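Local atomic coordinates of BH1408 protein (Bacillus halodurans, PDB entry 4E0A), a protein that probably transfers an acetyl group from acetyl-coenzyme A to an amino group, as other GNAT-family N-acetyltransferases do. Residues M1-A6 against T55-V60; V8-E13 against E64-Y69; V89-L94 against E111-Y116; A15-Q20 against C95-R100. The protein carries 1 engineered substitution. One frame throughout, in Å; residues are numbered along the deposited sequence.

Contact 1 (M1-A6 against T55-V60); sequences MIIREA and TVLVFV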
# COMPACT_ATOMS: atom_id res chain seq x y z
N MSE A 1 -16.19 -18.00 26.70
CA MSE A 1 -15.29 -17.34 25.75
C MSE A 1 -15.16 -15.87 26.10
O MSE A 1 -16.09 -15.29 26.66
CB MSE A 1 -15.82 -17.47 24.32
CG MSE A 1 -17.32 -17.24 24.20
SE MSE A 1 -17.85 -16.63 22.41
CE MSE A 1 -17.34 -14.75 22.64
N ILE A 2 -14.00 -15.28 25.80
CA ILE A 2 -13.80 -13.85 26.04
C ILE A 2 -12.88 -13.23 25.00
O ILE A 2 -12.03 -13.92 24.41
CB ILE A 2 -13.17 -13.56 27.44
CG1 ILE A 2 -11.77 -14.13 27.53
CG2 ILE A 2 -14.04 -14.07 28.60
CD1 ILE A 2 -11.06 -13.73 28.79
N ILE A 3 -13.07 -11.94 24.77
CA ILE A 3 -12.09 -11.09 24.10
C ILE A 3 -11.50 -10.13 25.15
O ILE A 3 -12.22 -9.53 25.94
CB ILE A 3 -12.72 -10.30 22.93
CG1 ILE A 3 -13.19 -11.28 21.85
CG2 ILE A 3 -11.74 -9.28 22.34
CD1 ILE A 3 -13.87 -10.62 20.66
N ARG A 4 -10.17 -10.02 25.17
CA ARG A 4 -9.49 -9.13 26.10
C ARG A 4 -8.24 -8.61 25.43
O ARG A 4 -7.82 -9.14 24.40
CB ARG A 4 -9.11 -9.87 27.39
CG ARG A 4 -8.28 -11.13 27.18
CD ARG A 4 -7.56 -11.52 28.47
NE ARG A 4 -6.81 -12.77 28.34
CZ ARG A 4 -5.58 -12.86 27.85
NH1 ARG A 4 -4.95 -11.77 27.43
NH2 ARG A 4 -4.97 -14.05 27.77
N GLU A 5 -7.63 -7.58 26.00
CA GLU A 5 -6.33 -7.16 25.52
C GLU A 5 -5.30 -8.21 25.88
O GLU A 5 -5.43 -8.91 26.88
CB GLU A 5 -5.94 -5.78 26.07
CG GLU A 5 -6.82 -4.66 25.52
CD GLU A 5 -6.16 -3.29 25.59
OE1 GLU A 5 -5.13 -3.15 26.29
OE2 GLU A 5 -6.67 -2.35 24.95
N ALA A 6 -4.27 -8.32 25.05
CA ALA A 6 -3.20 -9.26 25.28
C ALA A 6 -2.35 -8.85 26.48
O ALA A 6 -2.36 -7.68 26.91
CB ALA A 6 -2.32 -9.37 24.03
N THR A 55 -2.72 -1.50 19.95
CA THR A 55 -3.50 -2.34 20.83
C THR A 55 -3.48 -3.78 20.32
O THR A 55 -3.60 -4.02 19.11
CB THR A 55 -4.98 -1.89 20.87
OG1 THR A 55 -5.05 -0.51 21.26
CG2 THR A 55 -5.78 -2.74 21.85
N VAL A 56 -3.33 -4.75 21.22
CA VAL A 56 -3.38 -6.15 20.82
C VAL A 56 -4.56 -6.82 21.50
O VAL A 56 -4.70 -6.73 22.72
CB VAL A 56 -2.09 -6.89 21.17
CG1 VAL A 56 -2.15 -8.32 20.62
CG2 VAL A 56 -0.89 -6.12 20.61
N LEU A 57 -5.41 -7.47 20.71
CA LEU A 57 -6.62 -8.13 21.20
C LEU A 57 -6.49 -9.63 21.02
O LEU A 57 -5.94 -10.07 20.02
CB LEU A 57 -7.83 -7.67 20.39
CG LEU A 57 -8.18 -6.19 20.54
CD1 LEU A 57 -9.13 -5.75 19.42
CD2 LEU A 57 -8.81 -5.96 21.91
N VAL A 58 -6.96 -10.42 21.98
CA VAL A 58 -6.95 -11.88 21.83
C VAL A 58 -8.32 -12.46 22.15
O VAL A 58 -9.05 -11.93 22.99
CB VAL A 58 -5.90 -12.60 22.74
CG1 VAL A 58 -4.47 -12.22 22.36
CG2 VAL A 58 -6.17 -12.32 24.22
N PHE A 59 -8.65 -13.54 21.46
CA PHE A 59 -9.84 -14.31 21.73
C PHE A 59 -9.40 -15.56 22.48
O PHE A 59 -8.53 -16.30 22.00
CB PHE A 59 -10.54 -14.71 20.43
CG PHE A 59 -11.75 -15.58 20.65
CD1 PHE A 59 -11.65 -16.96 20.61
CD2 PHE A 59 -12.99 -15.01 20.91
CE1 PHE A 59 -12.76 -17.75 20.83
CE2 PHE A 59 -14.10 -15.80 21.12
CZ PHE A 59 -13.98 -17.17 21.08
N VAL A 60 -9.99 -15.81 23.65
CA VAL A 60 -9.63 -16.99 24.44
C VAL A 60 -10.85 -17.87 24.62
O VAL A 60 -11.89 -17.41 25.10
CB VAL A 60 -9.11 -16.62 25.86
CG1 VAL A 60 -8.74 -17.87 26.61
CG2 VAL A 60 -7.94 -15.66 25.78
O HOH W 1 -2.88 -3.91 24.03
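Ile2 to Glu5 run antiparallel to Leu57 to Val60, with Ile2–Val60 and Arg4–Val58 as hydrogen-bonded pairs that each exchange two backbone bonds, while a further bond from Ala6 N to Val56 O (2.9 Å) carries the pairing past the end of the strand. One face of the pair bears Ile2, Arg4, Val58 and Val60. Here Arg4 sets CG between the backbone N and the carbonyl carbon (chi1 55°), and from there the extended chain carries the guanidinium back across the neighbouring strand. Val58 CG2 sits over one face of this group, displaced toward its rim, 3.5 Å from Arg4 NH1. NH1 donates to Glu5 O at 3.0 Å and forms a salt bridge with Asp10. This is how the GNAT sheet begins, with a short N-terminal strand added to the outside of strand 54-62. On the opposite face, which packs against helix 105-119, the Phe59 ring is approached at its edge: selenomethionine Met1 brings CE to 3.7 Å from Phe59 CE2, its selenium making a Met-aromatic contact, and Ile3 CG1 comes to 3.9 Å from Phe59 CD2. Ala6 CB closes on Val56 CG1 at 3.6 Å, beside Phe45 of helix 42-50.

Contact 2 (V8-E13 against E64-Y69); sequences VQDYEE and EKIGAY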
# COMPACT_ATOMS: atom_id res chain seq x y z
N VAL A 8 1.88 -9.68 27.91
CA VAL A 8 3.17 -10.18 27.44
C VAL A 8 3.21 -11.70 27.45
O VAL A 8 3.75 -12.32 26.54
CB VAL A 8 4.33 -9.55 28.25
CG1 VAL A 8 5.60 -10.39 28.13
CG2 VAL A 8 4.57 -8.11 27.79
N GLN A 9 2.60 -12.30 28.46
CA GLN A 9 2.52 -13.76 28.60
C GLN A 9 1.81 -14.47 27.43
O GLN A 9 1.90 -15.69 27.29
CB GLN A 9 1.83 -14.09 29.93
CG GLN A 9 1.85 -15.55 30.35
CD GLN A 9 1.07 -15.78 31.65
OE1 GLN A 9 0.53 -14.84 32.23
NE2 GLN A 9 1.02 -17.03 32.10
N ASP A 10 1.11 -13.71 26.59
CA ASP A 10 0.41 -14.27 25.44
C ASP A 10 1.34 -14.53 24.25
O ASP A 10 0.91 -15.10 23.25
CB ASP A 10 -0.75 -13.36 25.00
CG ASP A 10 -1.87 -13.31 26.02
OD1 ASP A 10 -2.09 -14.33 26.70
OD2 ASP A 10 -2.52 -12.25 26.14
N TYR A 11 2.60 -14.11 24.36
CA TYR A 11 3.50 -14.12 23.21
C TYR A 11 3.57 -15.45 22.46
O TYR A 11 3.39 -15.50 21.24
CB TYR A 11 4.92 -13.64 23.57
CG TYR A 11 5.89 -14.00 22.46
CD1 TYR A 11 5.85 -13.31 21.25
CD2 TYR A 11 6.78 -15.06 22.59
CE1 TYR A 11 6.70 -13.66 20.20
CE2 TYR A 11 7.63 -15.41 21.54
CZ TYR A 11 7.58 -14.71 20.36
OH TYR A 11 8.41 -15.04 19.31
N GLU A 12 3.84 -16.53 23.18
CA GLU A 12 4.10 -17.81 22.53
C GLU A 12 2.92 -18.27 21.67
O GLU A 12 3.10 -18.68 20.53
CB GLU A 12 4.49 -18.90 23.55
CG GLU A 12 5.99 -18.90 23.82
CD GLU A 12 6.43 -19.86 24.91
OE1 GLU A 12 5.63 -20.72 25.33
OE2 GLU A 12 7.59 -19.74 25.36
N GLU A 13 1.72 -18.17 22.23
CA GLU A 13 0.52 -18.50 21.48
C GLU A 13 0.26 -17.56 20.32
O GLU A 13 -0.09 -18.00 19.23
CB GLU A 13 -0.68 -18.47 22.40
CG GLU A 13 -0.70 -19.60 23.35
CD GLU A 13 -2.03 -20.26 23.34
OE1 GLU A 13 -2.36 -20.92 22.33
OE2 GLU A 13 -2.75 -20.07 24.33
N GLU A 64 -5.25 -22.15 28.31
CA GLU A 64 -3.94 -22.05 27.66
C GLU A 64 -4.04 -22.11 26.13
O GLU A 64 -3.14 -22.64 25.47
CB GLU A 64 -2.99 -23.13 28.19
CG GLU A 64 -2.72 -23.06 29.71
CD GLU A 64 -3.28 -24.26 30.48
OE1 GLU A 64 -3.93 -25.13 29.85
OE2 GLU A 64 -3.06 -24.34 31.71
N LYS A 65 -5.12 -21.57 25.57
CA LYS A 65 -5.27 -21.51 24.12
C LYS A 65 -5.88 -20.21 23.57
O LYS A 65 -7.06 -19.92 23.76
CB LYS A 65 -5.98 -22.75 23.55
CG LYS A 65 -5.04 -23.85 23.10
CD LYS A 65 -5.67 -24.72 22.01
CE LYS A 65 -4.69 -25.74 21.44
NZ LYS A 65 -3.61 -25.13 20.60
N ILE A 66 -5.05 -19.44 22.87
CA ILE A 66 -5.51 -18.26 22.15
C ILE A 66 -6.03 -18.72 20.80
O ILE A 66 -5.28 -19.26 19.99
CB ILE A 66 -4.35 -17.27 21.92
CG1 ILE A 66 -3.78 -16.75 23.24
CG2 ILE A 66 -4.78 -16.11 21.00
CD1 ILE A 66 -4.77 -16.01 24.07
N GLY A 67 -7.32 -18.50 20.54
CA GLY A 67 -7.90 -18.88 19.27
C GLY A 67 -7.73 -17.88 18.14
O GLY A 67 -7.88 -18.23 16.98
N ALA A 68 -7.43 -16.62 18.48
CA ALA A 68 -7.30 -15.56 17.49
C ALA A 68 -6.64 -14.35 18.13
O ALA A 68 -6.71 -14.17 19.34
CB ALA A 68 -8.67 -15.17 16.96
N TYR A 69 -6.04 -13.50 17.31
CA TYR A 69 -5.56 -12.23 17.84
C TYR A 69 -5.52 -11.19 16.74
O TYR A 69 -5.59 -11.51 15.54
CB TYR A 69 -4.16 -12.35 18.44
CG TYR A 69 -3.06 -12.28 17.41
CD1 TYR A 69 -2.71 -13.40 16.67
CD2 TYR A 69 -2.37 -11.09 17.17
CE1 TYR A 69 -1.70 -13.35 15.70
CE2 TYR A 69 -1.33 -11.03 16.19
CZ TYR A 69 -1.03 -12.18 15.47
OH TYR A 69 -0.03 -12.17 14.50
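Glu13 and Ile66 meet through a carboxylate that accepts a single backbone N-H. Ile66 N lies 3.1 Å from Glu13 OE1, the straighter branch at 155°, and 2.8 Å from Glu13 OE2, a strongly bent one at 131°. On both oxygens the donor sits above the carboxylate plane. Glu13 OE2 is also crowded against Glu64 O, another acceptor, at 2.8 Å, so the exact placement of that oxygen, and with it the bent branch, is doubtful. Positive charge lies near OE1: Lys65 NZ is 4.7 Å from Glu13 OE1, and Arg16 forms a long, weak ion pair with it. Glu13 reaches this place by a bend at chi2 (-131°), well away from a staggered value, which swings CD toward the strand. Its aliphatic part is used as well: CB rests 3.6 Å from Ile66 CG1. Farther along, Asp10 OD1 passes 4.1 Å from Ile66 CD1, the two side chains crossing at about a right angle. Asp10 is fixed in turn by its other oxygen, OD2, which takes Thr7 N. The contact joins the 3-10 turn 8-10 and the N-terminal part of helix 11-28 to the start of strand 65-77, where Ile66 packs among Leu17, Val58 and Val60, while the Gly67 backbone bonds to Phe59 of strand 54-62 and, on the other side, to Asp97 just past the end of strand 86-96.

Contact 3 (V89-L94 against E111-Y116); sequences VYISDL and EAIISY. With PO4 (phosphate ion), chain E.
Val89, Ile91 and Leu94 pack on Ile113 and Tyr116 in the first half of a beta-alpha-beta unit, formed by strand 86-96, helix 105-119 and strand 124-130. Ile113 is central to the contact. With CG1 anti to the carbonyl carbon and CD1 extended (chi2 173°), its tip meets Ile91 CD1 at 3.8 Å and Leu94 CD1 at 4.0 Å, while its other branch, CG2, lies 4.0 Å from Val89 CG1. The second methyl of Val89, CG2, comes in the ring plane to the edge of Tyr116, 3.7 Å from CD1. No hydrogen bond crosses the interface, which is held by aliphatic side chains and the edge of one aromatic ring. That both Ile91 and Leu94 reach the same isoleucine follows from a classic beta bulge: Ser92 and Asp93 together face Val71, and the usual alternation of sides slips by one residue. At the bulge a phosphate, probably from the crystallisation liquor, accepts a weak bond from Leu94 N (3.3 Å to O1) and sits close to Ile91 CG2. In GNAT enzymes a bulge in this strand borders the cleft that takes acetyl-coenzyme A, so the ion may mark that site. Around the contact, Ile113 and Tyr116 continue across the sheet to Ile72 of strand 65-77 and to Leu57 and Thr55 of strand 54-62, Ile91 turns also to strand 124-130, and Ile114 packs on Leu154 of the second subunit.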
# COMPACT_ATOMS: atom_id res chain seq x y z
N VAL A 89 -7.89 3.53 11.98
CA VAL A 89 -7.34 2.37 12.66
C VAL A 89 -6.73 1.48 11.58
O VAL A 89 -7.41 1.13 10.61
CB VAL A 89 -8.42 1.57 13.39
CG1 VAL A 89 -7.86 0.24 13.88
CG2 VAL A 89 -8.97 2.37 14.55
N TYR A 90 -5.46 1.12 11.74
CA TYR A 90 -4.83 0.24 10.78
C TYR A 90 -4.61 -1.13 11.40
O TYR A 90 -3.96 -1.26 12.44
CB TYR A 90 -3.49 0.80 10.31
CG TYR A 90 -2.83 -0.05 9.25
CD1 TYR A 90 -3.28 -0.03 7.94
CD2 TYR A 90 -1.76 -0.90 9.56
CE1 TYR A 90 -2.68 -0.81 6.95
CE2 TYR A 90 -1.16 -1.69 8.58
CZ TYR A 90 -1.62 -1.63 7.28
OH TYR A 90 -1.03 -2.40 6.30
N ILE A 91 -5.19 -2.15 10.77
CA ILE A 91 -5.03 -3.51 11.25
C ILE A 91 -3.78 -4.10 10.61
O ILE A 91 -3.79 -4.41 9.42
CB ILE A 91 -6.25 -4.37 10.88
CG1 ILE A 91 -7.54 -3.78 11.47
CG2 ILE A 91 -6.03 -5.80 11.36
CD1 ILE A 91 -8.79 -4.51 11.00
N SER A 92 -2.72 -4.26 11.39
CA SER A 92 -1.47 -4.82 10.88
C SER A 92 -1.46 -6.35 10.93
O SER A 92 -0.78 -7.00 10.14
CB SER A 92 -0.27 -4.25 11.65
OG SER A 92 -0.33 -4.62 13.02
N ASP A 93 -2.25 -6.93 11.83
CA ASP A 93 -2.38 -8.38 11.93
C ASP A 93 -3.79 -8.75 12.37
O ASP A 93 -4.38 -8.09 13.22
CB ASP A 93 -1.38 -8.94 12.94
CG ASP A 93 0.06 -8.56 12.61
OD1 ASP A 93 0.54 -7.51 13.12
OD2 ASP A 93 0.69 -9.29 11.83
N LEU A 94 -4.32 -9.83 11.81
CA LEU A 94 -5.53 -10.45 12.34
C LEU A 94 -5.53 -11.91 11.94
O LEU A 94 -5.83 -12.26 10.79
CB LEU A 94 -6.80 -9.72 11.86
CG LEU A 94 -8.13 -10.03 12.57
CD1 LEU A 94 -9.15 -8.94 12.31
CD2 LEU A 94 -8.72 -11.40 12.17
N GLU A 111 -15.45 -6.96 15.13
CA GLU A 111 -16.42 -6.12 15.83
C GLU A 111 -15.76 -5.32 16.96
O GLU A 111 -16.07 -4.14 17.15
CB GLU A 111 -17.59 -6.95 16.33
CG GLU A 111 -18.55 -7.29 15.20
CD GLU A 111 -19.47 -8.45 15.51
OE1 GLU A 111 -19.23 -9.14 16.52
OE2 GLU A 111 -20.42 -8.67 14.74
N ALA A 112 -14.85 -5.95 17.69
CA ALA A 112 -14.10 -5.27 18.73
C ALA A 112 -13.28 -4.12 18.14
O ALA A 112 -13.18 -3.04 18.72
CB ALA A 112 -13.19 -6.25 19.46
N ILE A 113 -12.70 -4.35 16.97
CA ILE A 113 -11.90 -3.32 16.31
C ILE A 113 -12.77 -2.14 15.89
O ILE A 113 -12.39 -0.99 16.07
CB ILE A 113 -11.09 -3.90 15.14
CG1 ILE A 113 -10.11 -4.97 15.66
CG2 ILE A 113 -10.32 -2.81 14.40
CD1 ILE A 113 -9.38 -5.71 14.58
N ILE A 114 -13.96 -2.43 15.36
CA ILE A 114 -14.91 -1.37 15.03
C ILE A 114 -15.22 -0.51 16.25
O ILE A 114 -15.17 0.72 16.18
CB ILE A 114 -16.22 -1.93 14.44
CG1 ILE A 114 -15.97 -2.57 13.08
CG2 ILE A 114 -17.27 -0.81 14.32
CD1 ILE A 114 -17.15 -3.40 12.55
N SER A 115 -15.50 -1.16 17.38
CA SER A 115 -15.81 -0.43 18.61
C SER A 115 -14.66 0.48 19.00
O SER A 115 -14.88 1.60 19.47
CB SER A 115 -16.12 -1.40 19.75
OG SER A 115 -17.38 -2.01 19.56
N TYR A 116 -13.44 -0.00 18.80
CA TYR A 116 -12.26 0.79 19.06
C TYR A 116 -12.22 2.00 18.13
O TYR A 116 -11.98 3.13 18.58
CB TYR A 116 -11.00 -0.07 18.86
CG TYR A 116 -9.71 0.68 19.10
CD1 TYR A 116 -9.01 1.26 18.05
CD2 TYR A 116 -9.18 0.79 20.39
CE1 TYR A 116 -7.82 1.94 18.27
CE2 TYR A 116 -8.00 1.48 20.61
CZ TYR A 116 -7.32 2.05 19.55
OH TYR A 116 -6.15 2.74 19.77
P PO4 E . -4.18 -8.09 7.94
O1 PO4 E . -3.27 -8.88 8.86
O2 PO4 E . -4.99 -9.02 7.07
O3 PO4 E . -5.12 -7.25 8.77
O4 PO4 E . -3.33 -7.18 7.08

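Contact 4 (A15-Q20 against C95-R100); sequences ARLHTQ and CVDETR
Arg16, Leu17 and Gln20 join helix 11-28 to the end of strand 86-96 and the turn that follows it, in a mainly polar contact centred on Asp97. The primary amide of Gln20 uses both ends: OE1 accepts from Glu98 N at 2.9 Å (168°), and NE2 donates to Asp97 OD1 at 3.0 Å (169°). The second bond lies in the amide plane but meets the carboxylate from well above its own plane. The other oxygen, OD2, is taken by Arg16, whose NH2 forms a salt bridge at 3.2 Å while NH1 adds a weak bond. A bend at chi3 (66°) places NE; the guanidinium then meets OD2 with its edge, with Leu17 CD1 over one of its faces. Asp97 is thus gripped from two consecutive turns of the helix, and OD1 also weakly accepts from Thr99 N. Glu98 lays its carboxylate nearly parallel to the Gln20 amide, stacked on it, and a water donates to Gln20 O (2.6 Å from its oxygen) and to Glu98 OE1. Beneath the polar layer, Leu17 CB faces Cys95 CB at 4.3 Å and Leu17 CD1 touches Asp97 CB at 4.1 Å. The turn leads into the glycine-rich loop and start of helix 105-119, where the sequence matches the Q/R-x-x-G-x-G/A motif that in GNAT enzymes binds the pyrophosphate of acetyl-coenzyme A and probably does so here.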
# COMPACT_ATOMS: atom_id res chain seq x y z
N ALA A 15 2.48 -15.83 18.74
CA ALA A 15 3.53 -16.11 17.76
C ALA A 15 3.20 -17.32 16.87
O ALA A 15 3.42 -17.30 15.66
CB ALA A 15 4.90 -16.27 18.44
N ARG A 16 2.67 -18.36 17.49
CA ARG A 16 2.31 -19.58 16.78
C ARG A 16 1.26 -19.29 15.71
O ARG A 16 1.37 -19.74 14.56
CB ARG A 16 1.79 -20.63 17.77
CG ARG A 16 1.32 -21.93 17.11
CD ARG A 16 0.83 -22.94 18.14
NE ARG A 16 -0.38 -22.50 18.83
CZ ARG A 16 -1.62 -22.73 18.39
NH1 ARG A 16 -1.80 -23.38 17.25
NH2 ARG A 16 -2.67 -22.31 19.09
N LEU A 17 0.25 -18.51 16.08
CA LEU A 17 -0.76 -18.08 15.12
C LEU A 17 -0.17 -17.23 14.01
O LEU A 17 -0.52 -17.40 12.85
CB LEU A 17 -1.87 -17.30 15.83
CG LEU A 17 -3.05 -18.09 16.40
CD1 LEU A 17 -2.66 -19.41 17.04
CD2 LEU A 17 -3.79 -17.21 17.40
N HIS A 18 0.73 -16.31 14.36
CA HIS A 18 1.34 -15.46 13.35
C HIS A 18 2.09 -16.31 12.33
O HIS A 18 2.07 -16.03 11.13
CB HIS A 18 2.28 -14.43 13.97
CG HIS A 18 2.88 -13.49 12.97
ND1 HIS A 18 4.09 -13.74 12.35
CD2 HIS A 18 2.44 -12.31 12.48
CE1 HIS A 18 4.37 -12.75 11.52
NE2 HIS A 18 3.38 -11.87 11.58
N THR A 19 2.74 -17.36 12.82
CA THR A 19 3.51 -18.26 11.97
C THR A 19 2.66 -19.03 10.95
O THR A 19 3.09 -19.18 9.80
CB THR A 19 4.37 -19.22 12.82
OG1 THR A 19 5.37 -18.44 13.49
CG2 THR A 19 5.07 -20.26 11.94
N GLN A 20 1.47 -19.51 11.35
CA GLN A 20 0.56 -20.13 10.39
C GLN A 20 0.36 -19.21 9.19
O GLN A 20 0.52 -19.63 8.04
CB GLN A 20 -0.81 -20.41 11.02
CG GLN A 20 -0.80 -21.41 12.15
CD GLN A 20 -2.17 -21.59 12.78
OE1 GLN A 20 -3.17 -21.03 12.31
NE2 GLN A 20 -2.22 -22.36 13.86
N CYS A 95 -5.23 -12.77 12.91
CA CYS A 95 -5.08 -14.20 12.65
C CYS A 95 -6.06 -15.01 13.47
O CYS A 95 -6.20 -14.80 14.67
CB CYS A 95 -3.66 -14.66 12.97
SG CYS A 95 -2.33 -13.66 12.25
N VAL A 96 -6.74 -15.95 12.82
CA VAL A 96 -7.55 -16.94 13.52
C VAL A 96 -6.87 -18.28 13.30
O VAL A 96 -6.49 -18.60 12.18
CB VAL A 96 -8.99 -16.98 12.97
CG1 VAL A 96 -9.80 -18.08 13.64
CG2 VAL A 96 -9.69 -15.62 13.14
N ASP A 97 -6.67 -19.02 14.39
CA ASP A 97 -6.03 -20.34 14.36
C ASP A 97 -6.72 -21.21 13.31
O ASP A 97 -7.95 -21.36 13.35
CB ASP A 97 -6.18 -20.97 15.75
CG ASP A 97 -5.37 -22.27 15.92
OD1 ASP A 97 -4.97 -22.89 14.92
OD2 ASP A 97 -5.16 -22.68 17.08
N GLU A 98 -5.93 -21.77 12.39
CA GLU A 98 -6.44 -22.60 11.28
C GLU A 98 -7.54 -23.59 11.70
O GLU A 98 -8.51 -23.78 10.98
CB GLU A 98 -5.31 -23.40 10.64
CG GLU A 98 -4.31 -22.59 9.85
CD GLU A 98 -3.02 -23.36 9.59
OE1 GLU A 98 -2.26 -22.96 8.67
OE2 GLU A 98 -2.76 -24.36 10.30
N THR A 99 -7.38 -24.21 12.86
CA THR A 99 -8.29 -25.26 13.31
C THR A 99 -9.55 -24.73 14.00
O THR A 99 -10.46 -25.50 14.31
CB THR A 99 -7.59 -26.23 14.26
OG1 THR A 99 -7.32 -25.58 15.51
CG2 THR A 99 -6.28 -26.72 13.65
N ARG A 100 -9.59 -23.42 14.26
CA ARG A 100 -10.72 -22.84 14.98
C ARG A 100 -11.63 -22.04 14.05
O ARG A 100 -12.59 -21.42 14.50
CB ARG A 100 -10.22 -21.95 16.12
CG ARG A 100 -9.36 -22.67 17.15
CD ARG A 100 -10.07 -23.87 17.75
NE ARG A 100 -11.45 -23.55 18.14
CZ ARG A 100 -11.78 -22.87 19.23
NH1 ARG A 100 -10.84 -22.44 20.06
NH2 ARG A 100 -13.05 -22.62 19.50
O HOH W 2 0.42 -22.14 7.31

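Overall arrangement
The four contacts illustrate how chemistry varies with depth in a single GNAT sheet. Contact 3 is the buried one, nearest the chain's centre and wholly apolar between its segments; contacts 1, 2 and 4 are partly buried and mix packing with polar bonds. Contact 1 pairs strands through their backbones, whereas contacts 2 and 4 attach the same helix, 11-28, to the sheet through side chains. Contact 2 touches contact 1 and contact 4 directly, through both polar bonds and packing, while contact 1 meets contact 3 by packing alone. Contacts 3 and 4 share strand 86-96, yet their centres lie about 17 Å apart.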